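Local coordinates for protein UDP-glucose 6-dehydrogenase (Pyrobaculum islandicum, PDB 3VTF) that probably catalyses the NAD-dependent oxidation of UDP-glucose to UDP-glucuronate, a step of nucleotide-sugar biosynthesis, at residues Leu43-Val48 with Leu206-Ala211; Glu93-Thr98 with Arg136-Val141; Glu325-Gly330 with Ala435-Gly440; Glu392-Leu397 with Glu414-Arg419. All coordinates share one frame; numbering follows the deposited sequence.

Interaction 1 (Leu43-Val48 with Leu206-Ala211); sequences LGHRVV and LDVYKA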
# COMPACT_ATOMS: atom_id res chain seq x y z
N LEU A 43 32.83 6.33 -5.32
CA LEU A 43 32.87 6.45 -3.86
C LEU A 43 34.28 6.34 -3.32
O LEU A 43 34.50 6.67 -2.18
CB LEU A 43 32.01 5.36 -3.16
CG LEU A 43 30.51 5.55 -3.27
CD1 LEU A 43 29.82 4.37 -2.51
CD2 LEU A 43 30.09 6.91 -2.72
N GLY A 44 35.22 5.80 -4.09
CA GLY A 44 36.60 5.75 -3.56
C GLY A 44 37.15 4.30 -3.50
O GLY A 44 38.24 4.11 -2.99
N HIS A 45 36.47 3.33 -4.12
CA HIS A 45 36.92 1.93 -4.11
C HIS A 45 37.56 1.59 -5.40
O HIS A 45 37.33 2.20 -6.39
CB HIS A 45 35.73 0.97 -3.82
CG HIS A 45 35.09 1.22 -2.47
ND1 HIS A 45 35.82 1.26 -1.29
CD2 HIS A 45 33.78 1.53 -2.14
CE1 HIS A 45 34.98 1.56 -0.26
NE2 HIS A 45 33.72 1.72 -0.78
N ARG A 46 38.35 0.55 -5.38
CA ARG A 46 38.96 -0.03 -6.57
C ARG A 46 38.02 -1.11 -7.01
O ARG A 46 37.59 -1.98 -6.19
CB ARG A 46 40.34 -0.65 -6.19
CG ARG A 46 41.06 -1.32 -7.36
CD ARG A 46 42.20 -2.15 -6.81
NE ARG A 46 42.77 -3.02 -7.85
CZ ARG A 46 42.59 -4.32 -7.89
NH1 ARG A 46 41.90 -4.91 -6.94
NH2 ARG A 46 43.11 -5.02 -8.89
N VAL A 47 37.62 -1.02 -8.27
CA VAL A 47 36.56 -1.89 -8.79
C VAL A 47 37.02 -2.58 -10.07
O VAL A 47 37.63 -1.96 -11.00
CB VAL A 47 35.26 -1.09 -9.10
CG1 VAL A 47 34.17 -1.98 -9.75
CG2 VAL A 47 34.75 -0.41 -7.86
N VAL A 48 36.73 -3.87 -10.15
CA VAL A 48 36.97 -4.62 -11.36
C VAL A 48 35.65 -5.25 -11.82
O VAL A 48 35.06 -6.07 -11.12
CB VAL A 48 38.05 -5.75 -11.14
CG1 VAL A 48 38.32 -6.43 -12.49
CG2 VAL A 48 39.35 -5.18 -10.54
N LEU A 206 29.49 -2.58 5.78
CA LEU A 206 29.29 -1.27 6.44
C LEU A 206 30.46 -0.34 6.15
O LEU A 206 30.29 0.84 5.94
CB LEU A 206 29.09 -1.40 7.93
CG LEU A 206 27.86 -2.11 8.42
CD1 LEU A 206 27.87 -2.46 9.94
CD2 LEU A 206 26.68 -1.25 8.03
N ASP A 207 31.65 -0.92 6.08
CA ASP A 207 32.82 -0.16 5.57
C ASP A 207 32.66 0.31 4.12
O ASP A 207 32.92 1.48 3.76
CB ASP A 207 34.08 -1.03 5.72
CG ASP A 207 35.33 -0.27 5.33
OD1 ASP A 207 35.84 -0.45 4.18
OD2 ASP A 207 35.73 0.57 6.15
N VAL A 208 32.26 -0.61 3.24
CA VAL A 208 32.10 -0.25 1.83
C VAL A 208 31.14 0.96 1.71
O VAL A 208 31.34 1.82 0.84
CB VAL A 208 31.52 -1.47 1.02
CG1 VAL A 208 30.98 -1.03 -0.35
CG2 VAL A 208 32.58 -2.53 0.78
N TYR A 209 30.07 0.98 2.52
CA TYR A 209 29.06 2.01 2.36
C TYR A 209 29.22 3.20 3.33
O TYR A 209 28.34 4.03 3.44
CB TYR A 209 27.68 1.38 2.57
CG TYR A 209 27.30 0.44 1.40
CD1 TYR A 209 27.04 0.97 0.14
CD2 TYR A 209 27.12 -0.97 1.61
CE1 TYR A 209 26.59 0.14 -0.91
CE2 TYR A 209 26.71 -1.84 0.54
CZ TYR A 209 26.48 -1.26 -0.70
OH TYR A 209 26.05 -2.01 -1.80
N LYS A 210 30.37 3.27 3.99
CA LYS A 210 30.59 4.27 5.05
C LYS A 210 30.38 5.70 4.53
O LYS A 210 29.83 6.50 5.22
CB LYS A 210 31.97 4.13 5.68
CG LYS A 210 33.15 4.35 4.73
CD LYS A 210 34.48 4.38 5.53
CE LYS A 210 35.56 3.43 5.02
NZ LYS A 210 35.69 3.27 3.55
N ALA A 211 30.75 6.01 3.29
CA ALA A 211 30.53 7.39 2.78
C ALA A 211 29.10 7.67 2.34
O ALA A 211 28.80 8.82 2.00
CB ALA A 211 31.52 7.73 1.62
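His45 and Val208 have their CA atoms 8.0 Å apart, and Leu43 and Ala211 bring theirs to 7.1 Å. Segment 43-48 runs from the end of helix 31-43 into strand 46-50. Gly44 turns the chain there with positive phi, in a Schellman motif. Segment 206-211 is the last turn of helix 199-208 and the loop after it. One hydrogen bond joins the two: His45 NE2 donates to Val208 O over 2.9 Å, at an N-H...O angle of 163°. The carbonyl oxygen is met in its own plane, on a lone pair, and lies close to the plane of the imidazole. The other ring nitrogen, ND1, bonds to the backbone N of Ala22, so both nitrogens fix the rotation of the ring. This is the Rossmann-type NAD-binding domain, and Gly44 sits in the helix-to-strand turn of its first beta-alpha-beta unit. Val208 CG1 packs against the same ring, 3.9 Å from His45 NE2. Its chi1 of 164° sets this methyl anti to the backbone N. Lys210 NZ comes to the ring edge, 4.2 Å from His45 CE1. Lys210 NZ makes a weak hydrogen bond to Asp207 O, at 3.3 Å.

Interaction 2 (Glu93-Thr98 with Arg136-Val141); sequences EAVAAT and RWHLVV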
# COMPACT_ATOMS: atom_id res chain seq x y z
N GLU A 93 39.20 -13.97 -12.99
CA GLU A 93 40.28 -13.00 -12.73
C GLU A 93 39.74 -11.77 -11.99
O GLU A 93 40.50 -11.19 -11.21
CB GLU A 93 40.93 -12.52 -14.02
CG GLU A 93 41.72 -13.60 -14.78
CD GLU A 93 41.91 -13.15 -16.24
OE1 GLU A 93 42.52 -12.07 -16.47
OE2 GLU A 93 41.37 -13.82 -17.14
N ALA A 94 38.50 -11.31 -12.30
CA ALA A 94 37.92 -10.16 -11.53
C ALA A 94 37.87 -10.52 -10.05
O ALA A 94 38.31 -9.77 -9.17
CB ALA A 94 36.54 -9.83 -12.02
N VAL A 95 37.33 -11.71 -9.78
CA VAL A 95 37.22 -12.19 -8.40
C VAL A 95 38.61 -12.25 -7.71
O VAL A 95 38.78 -11.81 -6.53
CB VAL A 95 36.54 -13.56 -8.39
CG1 VAL A 95 36.49 -14.11 -6.99
CG2 VAL A 95 35.11 -13.41 -8.94
N ALA A 96 39.58 -12.87 -8.40
CA ALA A 96 40.87 -13.17 -7.70
C ALA A 96 41.61 -11.90 -7.38
O ALA A 96 42.40 -11.86 -6.44
CB ALA A 96 41.75 -14.12 -8.52
N ALA A 97 41.28 -10.82 -8.09
CA ALA A 97 41.98 -9.57 -7.92
C ALA A 97 41.30 -8.67 -6.83
O ALA A 97 41.78 -7.59 -6.48
CB ALA A 97 42.10 -8.84 -9.31
N THR A 98 40.21 -9.14 -6.23
CA THR A 98 39.47 -8.30 -5.28
C THR A 98 39.18 -9.04 -3.95
O THR A 98 39.59 -10.16 -3.79
CB THR A 98 38.14 -7.81 -5.95
OG1 THR A 98 37.40 -8.95 -6.36
CG2 THR A 98 38.40 -6.95 -7.27
N ARG A 136 42.63 -16.83 -0.31
CA ARG A 136 42.29 -16.30 1.04
C ARG A 136 40.85 -15.80 1.09
O ARG A 136 40.20 -15.80 0.09
CB ARG A 136 43.31 -15.27 1.58
CG ARG A 136 43.48 -14.06 0.72
CD ARG A 136 44.89 -13.42 0.80
NE ARG A 136 44.78 -12.17 -0.00
CZ ARG A 136 45.13 -12.04 -1.28
NH1 ARG A 136 45.76 -13.01 -1.95
NH2 ARG A 136 44.92 -10.91 -1.88
N TRP A 137 40.40 -15.42 2.26
CA TRP A 137 38.99 -15.11 2.50
C TRP A 137 38.51 -14.09 1.50
O TRP A 137 39.29 -13.20 1.05
CB TRP A 137 38.87 -14.52 3.86
CG TRP A 137 37.47 -14.07 4.21
CD1 TRP A 137 36.47 -14.84 4.80
CD2 TRP A 137 36.89 -12.71 4.07
NE1 TRP A 137 35.35 -14.10 5.00
CE2 TRP A 137 35.52 -12.81 4.59
CE3 TRP A 137 37.32 -11.48 3.52
CZ2 TRP A 137 34.65 -11.73 4.62
CZ3 TRP A 137 36.43 -10.37 3.56
CH2 TRP A 137 35.13 -10.49 4.12
N HIS A 138 37.25 -14.24 1.12
CA HIS A 138 36.57 -13.36 0.17
C HIS A 138 35.11 -13.23 0.61
O HIS A 138 34.57 -14.13 1.25
CB HIS A 138 36.50 -14.06 -1.17
CG HIS A 138 36.39 -13.11 -2.37
ND1 HIS A 138 35.22 -12.90 -3.03
CD2 HIS A 138 37.35 -12.31 -3.01
CE1 HIS A 138 35.40 -12.01 -4.02
NE2 HIS A 138 36.70 -11.65 -4.01
N LEU A 139 34.45 -12.11 0.22
CA LEU A 139 33.03 -11.96 0.47
C LEU A 139 32.21 -12.08 -0.79
O LEU A 139 32.47 -11.40 -1.78
CB LEU A 139 32.77 -10.60 1.16
CG LEU A 139 31.29 -10.18 1.39
CD1 LEU A 139 30.56 -11.13 2.36
CD2 LEU A 139 31.28 -8.77 1.97
N VAL A 140 31.18 -12.91 -0.78
CA VAL A 140 30.34 -13.05 -1.97
C VAL A 140 29.02 -12.28 -1.68
O VAL A 140 28.30 -12.60 -0.69
CB VAL A 140 29.97 -14.53 -2.13
CG1 VAL A 140 29.14 -14.71 -3.40
CG2 VAL A 140 31.29 -15.35 -2.22
N VAL A 141 28.71 -11.28 -2.49
CA VAL A 141 27.51 -10.47 -2.18
C VAL A 141 26.50 -10.63 -3.31
O VAL A 141 26.85 -10.41 -4.52
CB VAL A 141 27.93 -8.95 -2.05
CG1 VAL A 141 26.68 -8.05 -1.66
CG2 VAL A 141 29.08 -8.76 -1.03
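Val95 and His138 form the close part of this contact. Val95 CG1 lies over one face of the imidazole, 4.1 Å from the ring centroid and 26° off its normal, a CH-pi contact. The valine and histidine side chains cross at about a right angle. His138 chi1 is -155°, which carries CG away from the backbone N and sends the ring toward the end of helix 91-96. There NE2 makes a weak hydrogen bond to Val95 O, 3.3 Å long and bent to 121° at the hydrogen. Thr98 O sits at the ring edge, 3.2 Å from His138 CD2. Thr98 O accepts a hydrogen bond from Lys134 NZ. The two segments belong to the Rossmann-type NAD-binding domain: helix 91-96 leads into strand 100-103, and strand 139-142 lies beside that strand in the parallel part of the sheet. Helix 118-134 closes over the same place, with Val127 against Val95 and Ile131 against His138. Thr98 OG1 is 3.6 Å from His138 NE2 but has a hydrogen bond to Ser25 OG. The outer side is looser. Ala97 is exposed and turns its methyl away from segment 136-141. Arg136 is also exposed, and Arg136 NH2 comes no nearer than 5.3 Å, to Ala96 O.

Interaction 3 (Glu325-Gly330 with Ala435-Gly440); sequences EERLGG and AKIYEG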
# COMPACT_ATOMS: atom_id res chain seq x y z
N GLU A 325 -11.77 -0.54 -29.48
CA GLU A 325 -12.60 -1.39 -30.31
C GLU A 325 -14.10 -1.05 -30.21
O GLU A 325 -14.78 -0.88 -31.22
CB GLU A 325 -12.38 -2.84 -29.91
CG GLU A 325 -13.18 -3.87 -30.68
CD GLU A 325 -12.80 -5.26 -30.21
OE1 GLU A 325 -12.01 -5.96 -30.87
OE2 GLU A 325 -13.22 -5.60 -29.09
N GLU A 326 -14.60 -0.85 -29.01
CA GLU A 326 -15.96 -0.37 -28.79
C GLU A 326 -16.22 1.03 -29.37
O GLU A 326 -17.30 1.30 -29.95
CB GLU A 326 -16.27 -0.32 -27.30
CG GLU A 326 -17.66 0.23 -26.99
CD GLU A 326 -18.24 -0.44 -25.77
OE1 GLU A 326 -17.72 -1.51 -25.37
OE2 GLU A 326 -19.22 0.09 -25.19
N ARG A 327 -15.28 1.96 -29.15
CA ARG A 327 -15.48 3.28 -29.67
C ARG A 327 -15.38 3.35 -31.21
O ARG A 327 -16.03 4.18 -31.84
CB ARG A 327 -14.64 4.38 -28.98
CG ARG A 327 -14.75 4.41 -27.47
CD ARG A 327 -16.20 4.36 -26.99
NE ARG A 327 -16.88 5.59 -27.30
CZ ARG A 327 -17.46 6.40 -26.42
NH1 ARG A 327 -17.52 6.08 -25.12
NH2 ARG A 327 -18.04 7.50 -26.86
N LEU A 328 -14.57 2.51 -31.80
CA LEU A 328 -14.42 2.60 -33.26
C LEU A 328 -15.38 1.67 -33.99
O LEU A 328 -15.48 1.74 -35.18
CB LEU A 328 -12.99 2.30 -33.70
CG LEU A 328 -11.97 3.32 -33.25
CD1 LEU A 328 -10.62 2.84 -33.75
CD2 LEU A 328 -12.38 4.69 -33.77
N GLY A 329 -16.08 0.82 -33.25
CA GLY A 329 -16.95 -0.23 -33.79
C GLY A 329 -16.21 -1.36 -34.47
O GLY A 329 -16.60 -1.76 -35.57
N GLY A 330 -15.14 -1.88 -33.85
CA GLY A 330 -14.35 -2.97 -34.44
C GLY A 330 -13.07 -2.39 -34.99
O GLY A 330 -13.03 -1.20 -35.41
N ALA A 435 -9.58 15.59 -27.10
CA ALA A 435 -9.94 14.61 -28.15
C ALA A 435 -11.41 14.59 -28.47
O ALA A 435 -12.19 14.97 -27.61
CB ALA A 435 -9.52 13.22 -27.69
N LYS A 436 -11.81 14.09 -29.63
CA LYS A 436 -13.28 13.92 -29.90
C LYS A 436 -13.90 12.91 -28.92
O LYS A 436 -14.99 13.10 -28.39
CB LYS A 436 -13.49 13.38 -31.32
CG LYS A 436 -15.00 13.16 -31.64
CD LYS A 436 -15.25 12.73 -33.10
CE LYS A 436 -14.82 11.32 -33.44
NZ LYS A 436 -13.51 11.20 -34.15
N ILE A 437 -13.21 11.78 -28.74
CA ILE A 437 -13.66 10.78 -27.72
C ILE A 437 -12.40 10.54 -26.79
O ILE A 437 -11.33 10.26 -27.30
CB ILE A 437 -14.18 9.52 -28.40
CG1 ILE A 437 -15.54 9.78 -29.14
CG2 ILE A 437 -14.44 8.43 -27.37
CD1 ILE A 437 -15.94 8.65 -30.11
N TYR A 438 -12.53 10.79 -25.49
CA TYR A 438 -11.49 10.55 -24.54
C TYR A 438 -11.96 9.38 -23.65
O TYR A 438 -12.97 9.53 -22.93
CB TYR A 438 -11.26 11.80 -23.72
CG TYR A 438 -10.18 11.60 -22.66
CD1 TYR A 438 -8.81 11.59 -23.01
CD2 TYR A 438 -10.55 11.35 -21.33
CE1 TYR A 438 -7.84 11.38 -22.05
CE2 TYR A 438 -9.57 11.08 -20.37
CZ TYR A 438 -8.20 11.16 -20.76
OH TYR A 438 -7.23 10.90 -19.78
N GLU A 439 -11.24 8.24 -23.67
CA GLU A 439 -11.51 7.19 -22.72
C GLU A 439 -10.26 7.00 -21.80
O GLU A 439 -9.29 6.51 -22.26
CB GLU A 439 -11.74 5.92 -23.48
CG GLU A 439 -13.06 5.85 -24.23
CD GLU A 439 -14.25 5.58 -23.33
OE1 GLU A 439 -14.08 5.37 -22.09
OE2 GLU A 439 -15.39 5.66 -23.87
N GLY A 440 -10.36 7.31 -20.53
CA GLY A 440 -9.29 6.93 -19.58
C GLY A 440 -9.33 5.42 -19.36
O GLY A 440 -10.42 4.80 -19.29
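Glu439 OE2 meets Arg327 NH1 at an unusually short 2.5 Å in a salt bridge between strand 437-440 and the last turn of helix 304-328. The guanidinium and carboxylate planes are 62° apart, and OE2 approaches the guanidinium obliquely. NH1 alone reaches OE2; Arg327 NE stays 3.7 Å from Glu439 OE2. The other carboxylate oxygen, Glu439 OE1, has its own salt bridge to Lys250 NZ. The glutamate thus lies between two positive charges, which would probably favour its ionised form. The Arg327 chain is bent at chi2 (-48°) and again at chi3 (-70°). The first bend brings CD to 3.5 Å from Glu439 OE2; the second turns the guanidinium across Ile437. Ile437 CG2 sits over one face, toward the rim, 3.7 Å from Arg327 NE. Ile437 CD1 is 4.0 Å from Arg327 NH2. The arginine is exposed, and Ile437 and Glu439 are partly so, which makes this a surface contact. Arg327 also touches Val422 of the neighbouring strand 422-425. Strand 437-440 is the outermost strand on its side of the six-stranded parallel sheet. The contact is a helix end laid against the edge of the Rossmann-like alpha/beta domain that is the UDP-binding domain of this family.

Interaction 4 (Glu392-Leu397 with Glu414-Arg419); sequences EDPQAL and EGLDYR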
# COMPACT_ATOMS: atom_id res chain seq x y z
N GLU A 392 8.23 8.70 -37.19
CA GLU A 392 9.21 9.51 -36.49
C GLU A 392 8.59 10.66 -35.69
O GLU A 392 9.14 11.10 -34.69
CB GLU A 392 10.29 10.06 -37.49
CG GLU A 392 10.84 8.96 -38.40
CD GLU A 392 11.56 7.82 -37.62
OE1 GLU A 392 12.25 8.14 -36.63
OE2 GLU A 392 11.43 6.60 -37.97
N ASP A 393 7.50 11.21 -36.20
CA ASP A 393 6.91 12.45 -35.57
C ASP A 393 5.56 12.06 -34.90
O ASP A 393 4.66 11.58 -35.59
CB ASP A 393 6.66 13.49 -36.65
CG ASP A 393 6.15 14.82 -36.10
OD1 ASP A 393 5.45 14.92 -35.05
OD2 ASP A 393 6.47 15.81 -36.77
N PRO A 394 5.44 12.24 -33.59
CA PRO A 394 4.21 11.75 -32.90
C PRO A 394 2.95 12.49 -33.38
O PRO A 394 1.87 11.88 -33.44
CB PRO A 394 4.52 11.99 -31.43
CG PRO A 394 5.46 13.15 -31.46
CD PRO A 394 6.30 13.01 -32.70
N GLN A 395 3.10 13.77 -33.77
CA GLN A 395 1.94 14.54 -34.32
C GLN A 395 1.50 13.94 -35.63
O GLN A 395 0.29 13.76 -35.91
CB GLN A 395 2.22 16.08 -34.44
CG GLN A 395 0.93 16.86 -34.79
CD GLN A 395 -0.16 16.69 -33.71
OE1 GLN A 395 0.03 17.08 -32.61
NE2 GLN A 395 -1.28 16.11 -34.07
N ALA A 396 2.51 13.60 -36.46
CA ALA A 396 2.28 12.97 -37.73
C ALA A 396 1.59 11.63 -37.52
O ALA A 396 0.74 11.21 -38.31
CB ALA A 396 3.60 12.78 -38.47
N LEU A 397 1.97 10.92 -36.45
CA LEU A 397 1.27 9.64 -36.12
C LEU A 397 -0.22 9.95 -35.82
O LEU A 397 -1.11 9.31 -36.35
CB LEU A 397 1.94 8.92 -34.93
CG LEU A 397 1.20 7.66 -34.40
CD1 LEU A 397 2.17 6.66 -33.73
CD2 LEU A 397 0.06 8.09 -33.41
N GLU A 414 2.40 15.60 -23.89
CA GLU A 414 1.50 16.54 -23.26
C GLU A 414 1.16 17.73 -24.15
O GLU A 414 0.18 18.40 -23.94
CB GLU A 414 2.04 16.96 -21.90
CG GLU A 414 1.64 16.02 -20.78
CD GLU A 414 0.24 16.27 -20.27
OE1 GLU A 414 -0.60 16.90 -20.98
OE2 GLU A 414 -0.03 15.84 -19.13
N GLY A 415 2.02 18.01 -25.11
CA GLY A 415 1.86 19.15 -25.98
C GLY A 415 1.30 18.85 -27.35
O GLY A 415 1.35 19.71 -28.20
N LEU A 416 0.82 17.64 -27.58
CA LEU A 416 0.35 17.31 -28.90
C LEU A 416 -1.12 17.79 -29.16
O LEU A 416 -1.84 18.15 -28.21
CB LEU A 416 0.44 15.78 -29.14
CG LEU A 416 1.81 15.08 -29.06
CD1 LEU A 416 1.63 13.56 -29.28
CD2 LEU A 416 2.67 15.66 -30.21
N ASP A 417 -1.56 17.68 -30.42
CA ASP A 417 -2.90 18.14 -30.78
C ASP A 417 -3.75 16.92 -30.99
O ASP A 417 -3.65 16.25 -31.98
CB ASP A 417 -2.85 19.00 -32.06
CG ASP A 417 -4.22 19.55 -32.44
OD1 ASP A 417 -5.23 19.24 -31.75
OD2 ASP A 417 -4.32 20.23 -33.46
N TYR A 418 -4.58 16.60 -30.01
CA TYR A 418 -5.40 15.40 -30.06
C TYR A 418 -6.81 15.69 -30.58
O TYR A 418 -7.66 14.83 -30.51
CB TYR A 418 -5.52 14.74 -28.69
CG TYR A 418 -4.23 14.26 -28.07
CD1 TYR A 418 -3.74 12.99 -28.31
CD2 TYR A 418 -3.52 15.07 -27.21
CE1 TYR A 418 -2.57 12.56 -27.74
CE2 TYR A 418 -2.36 14.65 -26.63
CZ TYR A 418 -1.89 13.39 -26.90
OH TYR A 418 -0.73 12.99 -26.31
N ARG A 419 -7.05 16.90 -31.06
CA ARG A 419 -8.40 17.29 -31.43
C ARG A 419 -8.94 16.43 -32.57
O ARG A 419 -8.25 16.17 -33.53
CB ARG A 419 -8.47 18.78 -31.75
CG ARG A 419 -8.23 19.64 -30.53
CD ARG A 419 -8.11 21.12 -30.84
NE ARG A 419 -7.01 21.43 -31.75
CZ ARG A 419 -6.71 22.66 -32.11
NH1 ARG A 419 -5.71 22.89 -32.93
NH2 ARG A 419 -7.42 23.67 -31.64
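Gln395 and Asp417 are joined by two hydrogen bonds, both made by the one side-chain amide. Asp417 N donates to Gln395 OE1 over 2.8 Å, and Gln395 NE2 donates to Asp417 O over 3.2 Å. Both are nearly straight, with angles at the hydrogen of 161° and 166°. Each acceptor is met in its carbonyl plane on a lone pair. The amide so grips the backbone N-H and C=O of one residue, and the pair holds it flat. Gln395 NE2 also donates to Asp399 OD1, one turn along the helix. Gln395 gets there by a bend at chi2 (60°). Its own backbone N is capped by Asp393 OD1 at 2.9 Å, the N-cap of helix 394-400. Further out, Asp417 turns its carboxylate to Arg419. The guanidinium takes it side-on, NE to OD1 at 2.8 Å and NH1 to OD2 at 3.0 Å. Arg419 N bonds to Asp417 OD1 from the opposite face to NE, closing an Asx turn. Packing completes the contact: Pro394 CB lies 3.9 Å from Leu416 CD1. Leu339 of strand 335-339 touches both of these residues from the sheet. The arrangement is the start of a helix tied to the loop between strands 403-406 and 422-425 in the Rossmann-like UDP-binding domain.

The four contacts fall into two pairs on opposite sides of the chain's centre. Interactions 1 and 2 share the eight-stranded sheet of the NAD-binding domain, with centres 15 Å apart. Interaction 2 is nested within the loop that interaction 1 closes, and Arg46 NH1 joins them through a probable hydrogen bond to Ala97 O. Interactions 3 and 4 lie in the second alpha/beta unit, 17 Å apart between centres. Along the chain interaction 4 lies inside the loop closed by interaction 3, and Ala435 CB packs on Tyr418 O. Contacts of different pairs have centres about 47 to 59 Å apart. Long helix 221-251 comes between them in the chain, and UDP-glucose binds to residues from both domains.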